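Local coordinates for beta-lactamase-related domain-containing protein (Bacteroides dorei DSM 17855, PDB 5TGF) that belongs to the beta-lactamase family, probably acts as a hydrolase on a substrate not yet identified, and can bind calcium, at residues G291-I296 / Y324-L329; G268-L273 / S285-A290; K165-L170 / S184-V189. All coordinates share one frame; numbering follows the deposited sequence.

How the contacts relate
Along the chain contact 3 comes first, then contact 2, then contact 1. Contacts 1 and 2 lie side by side on the six-stranded antiparallel sheet, with centres about 8 Å apart. They touch where the hydroxyl of Tyr293 meets Glu272 and where Pro294 packs on the backbone of Ser286. Contact 3 belongs to the helical part of the fold. Its centre is about 21 Å from that of contact 2 and about 25 Å from that of contact 1, with no touch. Helix 60-74 connects the two regions: Ser286 in contact 2 and both phenylalanines of contact 3 pack against it. This is the sheet-plus-helices layout of serine beta-lactamases.

Contact 1: G291-I296 / Y324-L329; sequences GAYPWI and YGSPVL
Tyr293 lies with one face of its ring against the turn that leads into the last helix. Its CG is anti to the backbone N (chi1 -176°), which carries the ring across to residues 326-329. Ser326 CB comes closest, 3.5 Å from Tyr293 CD1. The carbonyl O of Ser326 sits over the same ring, offset toward the rim, and the N of Pro327 lies over that face too. At the far end of the ring, Tyr293 OH passes Pro327 CA at 3.8 Å, and the two side chains cross at about a right angle. Leu329 slides past the tyrosine in the opposite direction and brings its CD1 to 3.9 Å from Tyr293 CD2. The hydroxyl of Tyr293 is bonded further along the helix to Ser330 OG, and also to Glu272 OE1.

Tyr293 stands on strand 293-297, an inner strand of the antiparallel sheet. The C-terminal helix 328-337 packs on that face, as in the serine beta-lactamase fold. Pro294 and Ile296 turn to the other face and meet helix 207-218. The type I turn from Gly325 to Val328 brings the chain into the C-terminal helix.

No direct hydrogen bond joins the segments; two waters do so instead. Ser326 OG is anti to its carbonyl carbon (chi1 -63°), which points it at both waters. One water lies 2.7 Å from Ser326 OG and donates to Gly291 O at 2.6 Å. The other lies 2.6 Å from Ser326 OG and 2.8 Å from Ala292 O. Trp295, two residues beyond the tyrosine, adds a looser contact: its CZ2 is 4.3 Å from Leu329 O.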
loop_
_atom_site.group_PDB
_atom_site.type_symbol
_atom_site.label_atom_id
_atom_site.label_comp_id
_atom_site.label_asym_id
_atom_site.label_seq_id
_atom_site.Cartn_x
_atom_site.Cartn_y
_atom_site.Cartn_z
ATOM N N GLY A 291 1.549 8.284 8.947
ATOM C CA GLY A 291 1.484 7.414 10.110
ATOM C C GLY A 291 0.656 6.142 10.007
ATOM O O GLY A 291 0.830 5.243 10.811
ATOM N N ALA A 292 -0.172 6.013 8.975
ATOM C CA ALA A 292 -0.937 4.790 8.782
ATOM C C ALA A 292 0.037 3.619 8.533
ATOM O O ALA A 292 0.951 3.723 7.683
ATOM C CB ALA A 292 -1.897 4.931 7.605
ATOM N N TYR A 293 -0.143 2.538 9.267
ATOM C CA TYR A 293 0.751 1.371 9.182
ATOM C C TYR A 293 -0.070 0.084 9.267
ATOM O O TYR A 293 -0.424 -0.361 10.382
ATOM C CB TYR A 293 1.753 1.396 10.302
ATOM C CG TYR A 293 2.764 0.261 10.213
ATOM C CD1 TYR A 293 3.771 0.266 9.241
ATOM C CD2 TYR A 293 2.767 -0.753 11.140
ATOM C CE1 TYR A 293 4.696 -0.768 9.168
ATOM C CE2 TYR A 293 3.678 -1.780 11.081
ATOM C CZ TYR A 293 4.652 -1.780 10.096
ATOM O OH TYR A 293 5.543 -2.846 10.050
ATOM N N PRO A 294 -0.341 -0.522 8.121
ATOM C CA PRO A 294 -0.882 -1.844 8.067
ATOM C C PRO A 294 0.199 -2.910 7.881
ATOM O O PRO A 294 1.133 -2.721 7.092
ATOM C CB PRO A 294 -1.787 -1.768 6.846
ATOM C CG PRO A 294 -1.057 -0.832 5.907
ATOM C CD PRO A 294 -0.209 0.061 6.767
ATOM N N TRP A 295 0.061 -4.047 8.548
ATOM C CA TRP A 295 1.011 -5.124 8.329
ATOM C C TRP A 295 0.445 -6.501 8.553
ATOM O O TRP A 295 -0.559 -6.682 9.281
ATOM C CB TRP A 295 2.243 -4.925 9.196
ATOM C CG TRP A 295 2.119 -5.419 10.601
ATOM C CD1 TRP A 295 2.701 -6.544 11.118
ATOM C CD2 TRP A 295 1.477 -4.762 11.704
ATOM N NE1 TRP A 295 2.369 -6.677 12.452
ATOM C CE2 TRP A 295 1.681 -5.570 12.854
ATOM C CE3 TRP A 295 0.759 -3.562 11.840
ATOM C CZ2 TRP A 295 1.144 -5.245 14.122
ATOM C CZ3 TRP A 295 0.221 -3.234 13.097
ATOM C CH2 TRP A 295 0.451 -4.062 14.227
ATOM N N ILE A 296 1.152 -7.471 7.995
ATOM C CA ILE A 296 0.933 -8.875 8.296
ATOM C C ILE A 296 2.294 -9.468 8.671
ATOM O O ILE A 296 3.305 -9.217 7.985
ATOM C CB ILE A 296 0.368 -9.603 7.087
ATOM C CG1 ILE A 296 -1.067 -9.155 6.802
ATOM C CG2 ILE A 296 0.445 -11.105 7.257
ATOM C CD1 ILE A 296 -1.611 -9.758 5.522
ATOM N N TYR A 324 9.164 6.505 8.870
ATOM C CA TYR A 324 10.273 5.583 9.184
ATOM C C TYR A 324 10.199 4.942 10.554
ATOM O O TYR A 324 10.838 3.914 10.780
ATOM C CB TYR A 324 11.619 6.291 9.010
ATOM C CG TYR A 324 11.859 6.753 7.587
ATOM C CD1 TYR A 324 12.148 5.830 6.588
ATOM C CD2 TYR A 324 11.805 8.080 7.239
ATOM C CE1 TYR A 324 12.381 6.222 5.314
ATOM C CE2 TYR A 324 12.043 8.489 5.939
ATOM C CZ TYR A 324 12.360 7.530 4.990
ATOM O OH TYR A 324 12.541 7.893 3.704
ATOM N N GLY A 325 9.413 5.517 11.471
ATOM C CA GLY A 325 9.277 4.978 12.829
ATOM C C GLY A 325 8.223 3.891 12.954
ATOM O O GLY A 325 8.211 3.147 13.926
ATOM N N SER A 326 7.357 3.769 11.947
ATOM C CA SER A 326 6.171 2.918 12.060
ATOM C C SER A 326 6.397 1.437 12.380
ATOM O O SER A 326 5.627 0.856 13.166
ATOM C CB SER A 326 5.377 3.030 10.766
ATOM O OG SER A 326 4.941 4.377 10.629
ATOM N N PRO A 327 7.460 0.805 11.824
ATOM C CA PRO A 327 7.676 -0.601 12.201
ATOM C C PRO A 327 7.965 -0.850 13.672
ATOM O O PRO A 327 8.011 -2.025 14.062
ATOM C CB PRO A 327 8.934 -1.012 11.392
ATOM C CG PRO A 327 9.046 -0.027 10.339
ATOM C CD PRO A 327 8.420 1.248 10.797
ATOM N N VAL A 328 8.113 0.185 14.498
ATOM C CA VAL A 328 8.115 -0.049 15.970
ATOM C C VAL A 328 6.823 -0.759 16.417
ATOM O O VAL A 328 6.811 -1.511 17.408
ATOM C CB VAL A 328 8.381 1.223 16.809
ATOM C CG1 VAL A 328 7.169 2.128 16.829
ATOM C CG2 VAL A 328 8.771 0.858 18.237
ATOM N N LEU A 329 5.738 -0.574 15.661
ATOM C CA LEU A 329 4.465 -1.165 16.021
ATOM C C LEU A 329 4.469 -2.689 15.835
ATOM O O LEU A 329 4.078 -3.454 16.721
ATOM C CB LEU A 329 3.345 -0.555 15.172
ATOM C CG LEU A 329 3.050 0.902 15.478
ATOM C CD1 LEU A 329 2.304 1.524 14.297
ATOM C CD2 LEU A 329 2.258 1.029 16.773
HETATM O O HOH W 1 2.921 4.883 12.376
HETATM O O HOH W 2 3.465 4.755 8.504
#

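Contact 2: G268-L273 / S285-A290; sequences GEWREL and SSPGWA
Trp270 and Ser285 form an antiparallel hydrogen-bonded pair at the outer strand of the sheet. Trp270 N donates to Ser285 O at 2.8 Å, nearly along the C=O axis, and Ser285 N returns a bond to Trp270 O at 3.0 Å. Both side chains leave on the same face. Ser285 OG takes the crowded position between its N and carbonyl carbon (chi1 76°). Glu272 reaches it with a chain extended beyond CG. The hydroxyl donates to Glu272 OE2 at 2.6 Å, from well above the carboxylate plane (71°). Trp270 CG is anti to its carbonyl carbon, so the indole runs to Pro287. There its CD1 meets Pro287 CD at 3.4 Å, the two side chains crossing at about a right angle. A water in the indole plane accepts from Trp270 NE1 at 2.9 Å and donates to Pro287 O.

Ser286 OG bonds to Ser58 O, at the putative SxxK site. Tyr252 also bonds Glu272 OE2, while Gln283 bonds OE1, which Tyr293 also reaches. Gripped at both oxygens, the buried Glu272 is probably ionised.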
loop_
_atom_site.group_PDB
_atom_site.type_symbol
_atom_site.label_atom_id
_atom_site.label_comp_id
_atom_site.label_asym_id
_atom_site.label_seq_id
_atom_site.Cartn_x
_atom_site.Cartn_y
_atom_site.Cartn_z
ATOM N N GLY A 268 2.559 -3.211 -4.942
ATOM C CA GLY A 268 1.966 -2.233 -4.011
ATOM C C GLY A 268 2.156 -2.483 -2.516
ATOM O O GLY A 268 1.342 -2.059 -1.736
ATOM N N GLU A 269 3.218 -3.183 -2.132
ATOM C CA GLU A 269 3.457 -3.540 -0.755
ATOM C C GLU A 269 4.947 -3.820 -0.535
ATOM O O GLU A 269 5.644 -4.369 -1.441
ATOM C CB GLU A 269 2.626 -4.765 -0.372
ATOM C CG GLU A 269 2.920 -6.029 -1.193
ATOM C CD GLU A 269 1.678 -6.925 -1.354
ATOM O OE1 GLU A 269 1.564 -7.965 -0.656
ATOM O OE2 GLU A 269 0.749 -6.541 -2.136
ATOM N N TRP A 270 5.430 -3.457 0.650
ATOM C CA TRP A 270 6.815 -3.708 1.042
ATOM C C TRP A 270 6.959 -5.099 1.628
ATOM O O TRP A 270 6.123 -5.559 2.452
ATOM C CB TRP A 270 7.305 -2.689 2.106
ATOM C CG TRP A 270 7.309 -1.241 1.667
ATOM C CD1 TRP A 270 6.289 -0.325 1.803
ATOM C CD2 TRP A 270 8.393 -0.531 1.075
ATOM N NE1 TRP A 270 6.654 0.869 1.250
ATOM C CE2 TRP A 270 7.943 0.771 0.804
ATOM C CE3 TRP A 270 9.680 -0.908 0.639
ATOM C CZ2 TRP A 270 8.737 1.715 0.157
ATOM C CZ3 TRP A 270 10.484 0.060 0.020
ATOM C CH2 TRP A 270 10.017 1.335 -0.212
ATOM N N ARG A 271 8.034 -5.754 1.220
ATOM C CA ARG A 271 8.526 -6.978 1.820
ATOM C C ARG A 271 9.517 -6.657 2.932
ATOM O O ARG A 271 10.693 -6.455 2.689
ATOM C CB ARG A 271 9.138 -7.857 0.728
ATOM C CG ARG A 271 8.122 -8.293 -0.337
ATOM C CD ARG A 271 8.711 -9.017 -1.553
ATOM N NE ARG A 271 9.941 -9.776 -1.284
ATOM C CZ ARG A 271 10.076 -11.094 -1.217
ATOM N NH1 ARG A 271 9.049 -11.929 -1.280
ATOM N NH2 ARG A 271 11.272 -11.572 -1.014
ATOM N N GLU A 272 9.002 -6.420 4.136
ATOM C CA GLU A 272 9.827 -5.866 5.218
ATOM C C GLU A 272 10.788 -6.924 5.793
ATOM O O GLU A 272 11.941 -6.619 6.067
ATOM C CB GLU A 272 8.976 -5.323 6.364
ATOM C CG GLU A 272 8.161 -4.094 6.000
ATOM C CD GLU A 272 7.491 -3.452 7.213
ATOM O OE1 GLU A 272 7.197 -4.154 8.190
ATOM O OE2 GLU A 272 7.179 -2.261 7.137
ATOM N N LEU A 273 10.309 -8.148 6.005
ATOM C CA LEU A 273 11.178 -9.220 6.516
ATOM C C LEU A 273 11.060 -10.424 5.581
ATOM O O LEU A 273 9.931 -10.882 5.249
ATOM C CB LEU A 273 10.765 -9.630 7.931
ATOM C CG LEU A 273 10.676 -8.542 8.982
ATOM C CD1 LEU A 273 10.096 -9.093 10.295
ATOM C CD2 LEU A 273 12.061 -7.955 9.195
ATOM N N SER A 285 3.956 -4.952 4.510
ATOM C CA SER A 285 3.308 -3.729 4.947
ATOM C C SER A 285 3.102 -2.757 3.807
ATOM O O SER A 285 3.624 -2.942 2.692
ATOM C CB SER A 285 4.174 -3.057 5.999
ATOM O OG SER A 285 5.261 -2.431 5.324
ATOM N N SER A 286 2.317 -1.708 4.085
ATOM C CA SER A 286 2.153 -0.569 3.168
ATOM C C SER A 286 2.023 0.766 3.966
ATOM O O SER A 286 0.941 1.352 4.043
ATOM C CB SER A 286 0.954 -0.793 2.260
ATOM O OG SER A 286 0.998 0.058 1.104
ATOM N N PRO A 287 3.134 1.251 4.578
ATOM C CA PRO A 287 3.030 2.443 5.404
ATOM C C PRO A 287 2.749 3.687 4.582
ATOM O O PRO A 287 3.199 3.781 3.457
ATOM C CB PRO A 287 4.411 2.566 6.059
ATOM C CG PRO A 287 5.101 1.289 5.758
ATOM C CD PRO A 287 4.517 0.785 4.471
ATOM N N GLY A 288 2.028 4.636 5.159
ATOM C CA GLY A 288 1.865 5.965 4.553
ATOM C C GLY A 288 2.702 6.986 5.297
ATOM O O GLY A 288 3.013 6.783 6.455
ATOM N N TRP A 289 3.006 8.096 4.645
ATOM C CA TRP A 289 3.915 9.086 5.199
ATOM C C TRP A 289 3.396 9.672 6.523
ATOM O O TRP A 289 4.194 10.138 7.342
ATOM C CB TRP A 289 4.196 10.223 4.207
ATOM C CG TRP A 289 2.986 11.097 3.886
ATOM C CD1 TRP A 289 2.102 10.883 2.866
ATOM C CD2 TRP A 289 2.556 12.302 4.529
ATOM N NE1 TRP A 289 1.127 11.819 2.874
ATOM C CE2 TRP A 289 1.389 12.735 3.851
ATOM C CE3 TRP A 289 3.006 13.042 5.622
ATOM C CZ2 TRP A 289 0.669 13.861 4.241
ATOM C CZ3 TRP A 289 2.296 14.201 5.996
ATOM C CH2 TRP A 289 1.146 14.588 5.301
ATOM N N ALA A 290 2.061 9.731 6.677
ATOM C CA ALA A 290 1.425 10.425 7.792
ATOM C C ALA A 290 1.080 9.526 8.971
ATOM O O ALA A 290 0.430 9.986 9.941
ATOM C CB ALA A 290 0.169 11.174 7.311
HETATM O O HOH W 3 4.446 2.733 1.098
#

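Contact 3: K165-L170 / S184-V189; sequences KEFEPL and SHFAPV
Helix 167-179 opens with Glu166 at its N-cap position, and the loop that follows the helix folds back across this first turn. Glu168 makes the polar link. Its CG is anti to the backbone N (chi1 173°), and the chain then bends at chi2, which turns the carboxylate toward the loop backbone. Phe186 N donates to Glu168 OE1 at 2.8 Å, meeting it from above the carboxylate plane. Glu168 OE2 lies 3.3 Å from His185 CB. Gln172, one turn further along the helix, bonds both Glu168 OE2 and Ser184 O, so the same loop is held at a second point. Nearer the helix backbone, Glu168 CB and Ala187 CB touch at 4.1 Å.

Beside this link, Phe167 and Phe186 form a T-shaped pair. The edge of Phe167 points at the face of Phe186, with ring planes at 77° and centroids 5.5 Å apart. The leading atom is Phe167 CE2, offset toward the rim and 4.0 Å from Phe186 CD2. Phe171 makes a further edge-to-face pair with Phe186, and both Phe167 and Phe186 rest on helix 60-74, at Ala64. That helix starts just after Ser58 and carries Lys61 of the putative SxxK motif. A central helix of this kind, enclosed by other helices and loops, is typical of the helical domain of serine beta-lactamases.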
loop_
_atom_site.group_PDB
_atom_site.type_symbol
_atom_site.label_atom_id
_atom_site.label_comp_id
_atom_site.label_asym_id
_atom_site.label_seq_id
_atom_site.Cartn_x
_atom_site.Cartn_y
_atom_site.Cartn_z
ATOM N N LYS A 165 -14.640 -0.011 -17.059
ATOM C CA LYS A 165 -15.237 0.610 -15.876
ATOM C C LYS A 165 -14.136 1.396 -15.121
ATOM O O LYS A 165 -12.999 0.965 -15.081
ATOM C CB LYS A 165 -15.798 -0.478 -14.956
ATOM C CG LYS A 165 -16.876 -0.035 -14.011
ATOM C CD LYS A 165 -17.536 -1.249 -13.325
ATOM C CE LYS A 165 -18.340 -0.767 -12.121
ATOM N NZ LYS A 165 -19.109 -1.836 -11.413
ATOM N N GLU A 166 -14.501 2.505 -14.504
ATOM C CA GLU A 166 -13.497 3.351 -13.850
ATOM C C GLU A 166 -13.039 2.741 -12.510
ATOM O O GLU A 166 -13.715 1.877 -11.930
ATOM C CB GLU A 166 -14.017 4.775 -13.683
ATOM C CG GLU A 166 -14.005 5.579 -14.986
ATOM C CD GLU A 166 -14.010 7.071 -14.744
ATOM O OE1 GLU A 166 -15.063 7.592 -14.362
ATOM O OE2 GLU A 166 -12.941 7.717 -14.836
ATOM N N PHE A 167 -11.873 3.183 -12.057
ATOM C CA PHE A 167 -11.151 2.537 -10.965
ATOM C C PHE A 167 -11.873 2.632 -9.619
ATOM O O PHE A 167 -11.883 1.661 -8.832
ATOM C CB PHE A 167 -9.718 3.097 -10.859
ATOM C CG PHE A 167 -8.856 2.338 -9.871
ATOM C CD1 PHE A 167 -8.198 1.201 -10.247
ATOM C CD2 PHE A 167 -8.816 2.719 -8.547
ATOM C CE1 PHE A 167 -7.457 0.460 -9.326
ATOM C CE2 PHE A 167 -8.050 2.012 -7.626
ATOM C CZ PHE A 167 -7.393 0.880 -8.019
ATOM N N GLU A 168 -12.436 3.785 -9.302
ATOM C CA GLU A 168 -13.151 3.895 -8.035
ATOM C C GLU A 168 -14.394 2.939 -8.006
ATOM O O GLU A 168 -14.598 2.206 -7.025
ATOM C CB GLU A 168 -13.487 5.337 -7.723
ATOM C CG GLU A 168 -14.378 5.557 -6.500
ATOM C CD GLU A 168 -13.835 4.970 -5.198
ATOM O OE1 GLU A 168 -12.616 4.782 -5.056
ATOM O OE2 GLU A 168 -14.634 4.691 -4.296
ATOM N N PRO A 169 -15.207 2.935 -9.083
ATOM C CA PRO A 169 -16.310 1.972 -9.075
ATOM C C PRO A 169 -15.838 0.527 -9.033
ATOM O O PRO A 169 -16.469 -0.297 -8.342
ATOM C CB PRO A 169 -17.037 2.249 -10.400
ATOM C CG PRO A 169 -16.705 3.621 -10.750
ATOM C CD PRO A 169 -15.427 4.011 -10.059
ATOM N N LEU A 170 -14.715 0.233 -9.675
ATOM C CA LEU A 170 -14.118 -1.093 -9.573
ATOM C C LEU A 170 -13.729 -1.468 -8.151
ATOM O O LEU A 170 -13.954 -2.591 -7.703
ATOM C CB LEU A 170 -12.908 -1.233 -10.491
ATOM C CG LEU A 170 -13.215 -1.360 -11.981
ATOM C CD1 LEU A 170 -11.901 -1.271 -12.719
ATOM C CD2 LEU A 170 -13.934 -2.701 -12.267
ATOM N N SER A 184 -14.874 3.621 2.623
ATOM C CA SER A 184 -13.607 3.776 1.931
ATOM C C SER A 184 -13.770 4.295 0.509
ATOM O O SER A 184 -14.744 3.958 -0.165
ATOM C CB SER A 184 -12.854 2.449 1.908
ATOM O OG SER A 184 -12.536 2.048 3.219
ATOM N N HIS A 185 -12.807 5.086 0.032
ATOM C CA HIS A 185 -12.761 5.481 -1.385
ATOM C C HIS A 185 -11.389 6.042 -1.769
ATOM O O HIS A 185 -10.701 6.627 -0.925
ATOM C CB HIS A 185 -13.819 6.528 -1.725
ATOM C CG HIS A 185 -13.907 7.656 -0.758
ATOM N ND1 HIS A 185 -13.026 8.714 -0.766
ATOM C CD2 HIS A 185 -14.756 7.881 0.269
ATOM C CE1 HIS A 185 -13.348 9.559 0.193
ATOM N NE2 HIS A 185 -14.362 9.055 0.868
ATOM N N PHE A 186 -11.001 5.825 -3.024
ATOM C CA PHE A 186 -9.794 6.424 -3.634
ATOM C C PHE A 186 -10.056 7.781 -4.271
ATOM O O PHE A 186 -9.137 8.585 -4.409
ATOM C CB PHE A 186 -9.239 5.480 -4.705
ATOM C CG PHE A 186 -8.536 4.263 -4.156
ATOM C CD1 PHE A 186 -7.180 4.303 -3.843
ATOM C CD2 PHE A 186 -9.229 3.060 -3.967
ATOM C CE1 PHE A 186 -6.519 3.141 -3.425
ATOM C CE2 PHE A 186 -8.569 1.915 -3.527
ATOM C CZ PHE A 186 -7.226 1.960 -3.239
ATOM N N ALA A 187 -11.300 8.012 -4.687
ATOM C CA ALA A 187 -11.714 9.257 -5.334
ATOM C C ALA A 187 -13.053 9.668 -4.750
ATOM O O ALA A 187 -13.824 8.788 -4.325
ATOM C CB ALA A 187 -11.859 9.034 -6.833
ATOM N N PRO A 188 -13.356 10.979 -4.742
ATOM C CA PRO A 188 -12.477 12.056 -5.220
ATOM C C PRO A 188 -11.245 12.247 -4.352
ATOM O O PRO A 188 -11.256 11.957 -3.133
ATOM C CB PRO A 188 -13.366 13.299 -5.170
ATOM C CG PRO A 188 -14.382 12.997 -4.124
ATOM C CD PRO A 188 -14.585 11.505 -4.101
ATOM N N VAL A 189 -10.196 12.720 -5.005
ATOM C CA VAL A 189 -8.879 12.920 -4.411
ATOM C C VAL A 189 -8.880 14.195 -3.580
ATOM O O VAL A 189 -9.272 15.243 -4.080
ATOM C CB VAL A 189 -7.839 12.991 -5.542
ATOM C CG1 VAL A 189 -6.446 13.294 -5.033
ATOM C CG2 VAL A 189 -7.855 11.690 -6.305
#